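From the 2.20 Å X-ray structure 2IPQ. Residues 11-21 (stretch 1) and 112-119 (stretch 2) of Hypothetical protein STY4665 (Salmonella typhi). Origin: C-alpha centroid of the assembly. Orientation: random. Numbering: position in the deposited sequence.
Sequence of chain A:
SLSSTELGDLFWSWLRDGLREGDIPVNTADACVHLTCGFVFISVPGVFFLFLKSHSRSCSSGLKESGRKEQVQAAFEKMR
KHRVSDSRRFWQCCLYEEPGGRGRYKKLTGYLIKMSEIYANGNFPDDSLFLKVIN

Stretch 1 (11-21) FWSWLRDGLRE
Stretch 2 (112-119) LIKMSEIY

Stretch 1 is a helix through Arg20, phi/psi near -65/-42, its backbone bonded i to i+4 from Leu15 N to Phe11 O onward; Glu21 leaves it at -98/7. Stretch 2 runs as a strand through Lys114, then turns at Met115, a selenomethionine, so that Tyr119 N bonds Met115 O at 2.7 Å. Arg16 CA and Ile118 CA lie 5.3 Å apart, Arg20 CA and Tyr119 CA 6.3 Å.

The rule here is knob into hole. Ile118 (m,m), the most covered residue at 104 Å², sits among Trp12, Leu15, Arg16 and Leu19. Its CA-to-CB bond runs sideways but its end comes nearer, and beta-branching suits it: CD1 meets Trp12 CH2 at 3.6 Å and Leu15 CD1 at 3.8 Å, while CG2 lies 3.6 Å from Leu19 CB. Trp12 (t, chi2 -111°) brings CH2 to 4.2 Å from CG2 of Ile113 (m,t), at the ring edge. Leu15 is t, chi2 -105° (off); Leu19, its CA-to-CB bond directed toward stretch 2, is m,t. Arg16 (t, chi2 -117° off, chi3 m, chi4 124°) sets CG 4.0 Å from Ile118 CA, while its NH2 salt-bridges Asp17 OD1 at 2.2 Å.

No direct hydrogen bond crosses. Arg20 (m, t, chi3 -143° off, chi4 -160°) brings NE within 2.7 Å of Ile118 O, but the carbonyl lies over a guanidinium face, a poor angle. Tyr119 (m, chi2 104°) instead uses water: one molecule donates to Leu19 O at 2.5 Å and hydrogen-bonds Tyr119 OH at 2.6 Å. Between the stretches 428 Å² is buried, both sides summed.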

# COMPACT_ATOMS: atom_id res chain seq x y z
N PHE A 11 3.43 8.36 -9.21
CA PHE A 11 3.44 7.49 -8.07
C PHE A 11 2.49 6.31 -8.29
O PHE A 11 2.81 5.17 -7.94
CB PHE A 11 3.03 8.22 -6.79
CG PHE A 11 2.64 7.28 -5.69
CD1 PHE A 11 1.32 6.87 -5.55
CD2 PHE A 11 3.58 6.79 -4.82
CE1 PHE A 11 0.97 5.97 -4.53
CE2 PHE A 11 3.23 5.89 -3.80
CZ PHE A 11 1.91 5.49 -3.66
N TRP A 12 1.32 6.57 -8.85
CA TRP A 12 0.32 5.53 -9.00
C TRP A 12 0.75 4.54 -10.11
O TRP A 12 0.59 3.31 -10.00
CB TRP A 12 -1.03 6.18 -9.34
CG TRP A 12 -2.05 5.20 -9.79
CD1 TRP A 12 -2.57 5.09 -11.05
CD2 TRP A 12 -2.71 4.21 -8.99
NE1 TRP A 12 -3.50 4.08 -11.08
CE2 TRP A 12 -3.60 3.52 -9.83
CE3 TRP A 12 -2.61 3.83 -7.64
CZ2 TRP A 12 -4.40 2.47 -9.37
CZ3 TRP A 12 -3.40 2.79 -7.18
CH2 TRP A 12 -4.29 2.12 -8.05
N SER A 13 1.30 5.10 -11.19
CA SER A 13 1.90 4.31 -12.25
C SER A 13 3.02 3.39 -11.74
O SER A 13 3.11 2.22 -12.11
CB SER A 13 2.43 5.24 -13.34
OG SER A 13 3.19 4.50 -14.27
N TRP A 14 3.88 3.93 -10.87
CA TRP A 14 4.96 3.15 -10.25
C TRP A 14 4.43 2.02 -9.35
O TRP A 14 4.91 0.88 -9.40
CB TRP A 14 5.90 4.09 -9.47
CG TRP A 14 6.84 3.38 -8.48
CD1 TRP A 14 8.10 2.91 -8.73
CD2 TRP A 14 6.56 3.09 -7.10
NE1 TRP A 14 8.63 2.34 -7.59
CE2 TRP A 14 7.70 2.44 -6.58
CE3 TRP A 14 5.46 3.33 -6.26
CZ2 TRP A 14 7.77 2.02 -5.24
CZ3 TRP A 14 5.53 2.90 -4.94
CH2 TRP A 14 6.69 2.26 -4.44
N LEU A 15 3.46 2.35 -8.51
CA LEU A 15 2.89 1.38 -7.55
C LEU A 15 2.15 0.28 -8.31
O LEU A 15 2.32 -0.93 -8.06
CB LEU A 15 1.87 2.08 -6.64
CG LEU A 15 1.33 1.45 -5.34
CD1 LEU A 15 -0.07 0.96 -5.50
CD2 LEU A 15 2.24 0.38 -4.71
N ARG A 16 1.30 0.70 -9.21
CA ARG A 16 0.41 -0.22 -9.90
C ARG A 16 1.17 -1.16 -10.84
O ARG A 16 1.00 -2.38 -10.81
CB ARG A 16 -0.65 0.57 -10.64
CG ARG A 16 -1.82 -0.22 -11.09
CD ARG A 16 -1.90 -0.20 -12.58
NE ARG A 16 -2.35 1.07 -13.15
CZ ARG A 16 -1.66 1.78 -14.05
NH1 ARG A 16 -2.14 2.93 -14.53
NH2 ARG A 16 -0.49 1.33 -14.47
N ASP A 17 2.03 -0.58 -11.68
CA ASP A 17 2.81 -1.39 -12.60
C ASP A 17 3.90 -2.18 -11.87
O ASP A 17 4.33 -3.22 -12.33
CB ASP A 17 3.38 -0.53 -13.74
CG ASP A 17 2.27 0.10 -14.63
OD1 ASP A 17 1.07 -0.22 -14.44
OD2 ASP A 17 2.58 0.92 -15.52
N GLY A 18 4.34 -1.68 -10.72
CA GLY A 18 5.30 -2.42 -9.92
C GLY A 18 4.73 -3.66 -9.24
O GLY A 18 5.40 -4.68 -9.17
N LEU A 19 3.49 -3.56 -8.75
CA LEU A 19 2.81 -4.70 -8.16
C LEU A 19 2.40 -5.71 -9.21
O LEU A 19 2.55 -6.91 -9.00
CB LEU A 19 1.56 -4.23 -7.40
CG LEU A 19 1.90 -3.50 -6.10
CD1 LEU A 19 0.64 -2.99 -5.42
CD2 LEU A 19 2.67 -4.47 -5.21
N ARG A 20 1.88 -5.21 -10.33
CA ARG A 20 1.60 -6.02 -11.53
C ARG A 20 2.78 -6.80 -12.14
O ARG A 20 2.58 -7.88 -12.70
CB ARG A 20 0.99 -5.16 -12.63
CG ARG A 20 -0.42 -4.81 -12.38
CD ARG A 20 -1.14 -4.49 -13.68
NE ARG A 20 -2.09 -3.41 -13.47
CZ ARG A 20 -3.12 -3.15 -14.27
NH1 ARG A 20 -3.31 -3.92 -15.33
NH2 ARG A 20 -3.95 -2.14 -14.01
N GLU A 21 3.98 -6.26 -12.06
CA GLU A 21 5.15 -6.95 -12.60
C GLU A 21 5.91 -7.68 -11.53
O GLU A 21 6.99 -8.22 -11.78
CB GLU A 21 6.06 -5.99 -13.34
CG GLU A 21 5.40 -5.24 -14.51
CD GLU A 21 4.89 -6.18 -15.61
OE1 GLU A 21 5.69 -7.00 -16.13
OE2 GLU A 21 3.69 -6.09 -15.95
N LEU A 112 -6.16 1.37 2.16
CA LEU A 112 -6.65 0.19 1.46
C LEU A 112 -7.03 0.50 0.02
O LEU A 112 -7.73 1.46 -0.25
CB LEU A 112 -7.89 -0.37 2.18
CG LEU A 112 -7.62 -1.03 3.55
CD1 LEU A 112 -8.92 -1.57 4.03
CD2 LEU A 112 -6.64 -2.13 3.40
N ILE A 113 -6.58 -0.32 -0.92
CA ILE A 113 -6.94 -0.11 -2.31
C ILE A 113 -7.55 -1.39 -2.87
O ILE A 113 -6.94 -2.46 -2.75
CB ILE A 113 -5.67 0.21 -3.11
CG1 ILE A 113 -5.07 1.52 -2.59
CG2 ILE A 113 -5.95 0.22 -4.63
CD1 ILE A 113 -3.59 1.63 -2.84
N LYS A 114 -8.72 -1.29 -3.48
CA LYS A 114 -9.42 -2.43 -4.06
C LYS A 114 -8.48 -3.16 -4.98
O LYS A 114 -7.84 -2.52 -5.81
CB LYS A 114 -10.60 -1.96 -4.89
CG LYS A 114 -11.84 -1.67 -4.12
CD LYS A 114 -13.02 -1.37 -5.08
CE LYS A 114 -13.35 -2.57 -5.95
NZ LYS A 114 -14.69 -2.47 -6.61
N MSE A 115 -8.43 -4.49 -4.85
CA MSE A 115 -7.53 -5.34 -5.64
C MSE A 115 -7.58 -5.06 -7.13
O MSE A 115 -6.55 -5.05 -7.80
CB MSE A 115 -7.87 -6.82 -5.46
CG MSE A 115 -7.93 -7.27 -4.04
SE MSE A 115 -6.54 -8.54 -3.59
CE MSE A 115 -7.62 -10.17 -3.47
N SER A 116 -8.78 -4.84 -7.65
CA SER A 116 -8.99 -4.70 -9.08
C SER A 116 -8.57 -3.33 -9.62
O SER A 116 -8.61 -3.11 -10.83
CB SER A 116 -10.46 -4.95 -9.40
OG SER A 116 -11.27 -3.97 -8.77
N GLU A 117 -8.17 -2.40 -8.75
CA GLU A 117 -7.55 -1.17 -9.24
C GLU A 117 -6.07 -1.43 -9.60
O GLU A 117 -5.47 -0.69 -10.37
CB GLU A 117 -7.68 -0.01 -8.24
CG GLU A 117 -9.13 0.37 -7.82
CD GLU A 117 -9.74 1.56 -8.59
OE1 GLU A 117 -9.33 1.87 -9.73
OE2 GLU A 117 -10.67 2.20 -8.03
N ILE A 118 -5.50 -2.49 -9.01
CA ILE A 118 -4.12 -2.89 -9.28
C ILE A 118 -4.06 -4.10 -10.18
O ILE A 118 -3.49 -4.06 -11.26
CB ILE A 118 -3.35 -3.31 -8.00
CG1 ILE A 118 -3.53 -2.31 -6.84
CG2 ILE A 118 -1.90 -3.67 -8.35
CD1 ILE A 118 -2.87 -1.00 -7.05
N TYR A 119 -4.66 -5.19 -9.71
CA TYR A 119 -4.59 -6.48 -10.38
C TYR A 119 -5.87 -6.71 -11.16
O TYR A 119 -5.92 -6.50 -12.37
CB TYR A 119 -4.44 -7.60 -9.35
CG TYR A 119 -3.24 -7.48 -8.42
CD1 TYR A 119 -3.39 -7.06 -7.11
CD2 TYR A 119 -1.96 -7.81 -8.86
CE1 TYR A 119 -2.29 -6.96 -6.24
CE2 TYR A 119 -0.86 -7.72 -8.01
CZ TYR A 119 -1.04 -7.28 -6.70
OH TYR A 119 0.04 -7.18 -5.84
O HOH W 1 2.23 -8.18 -6.82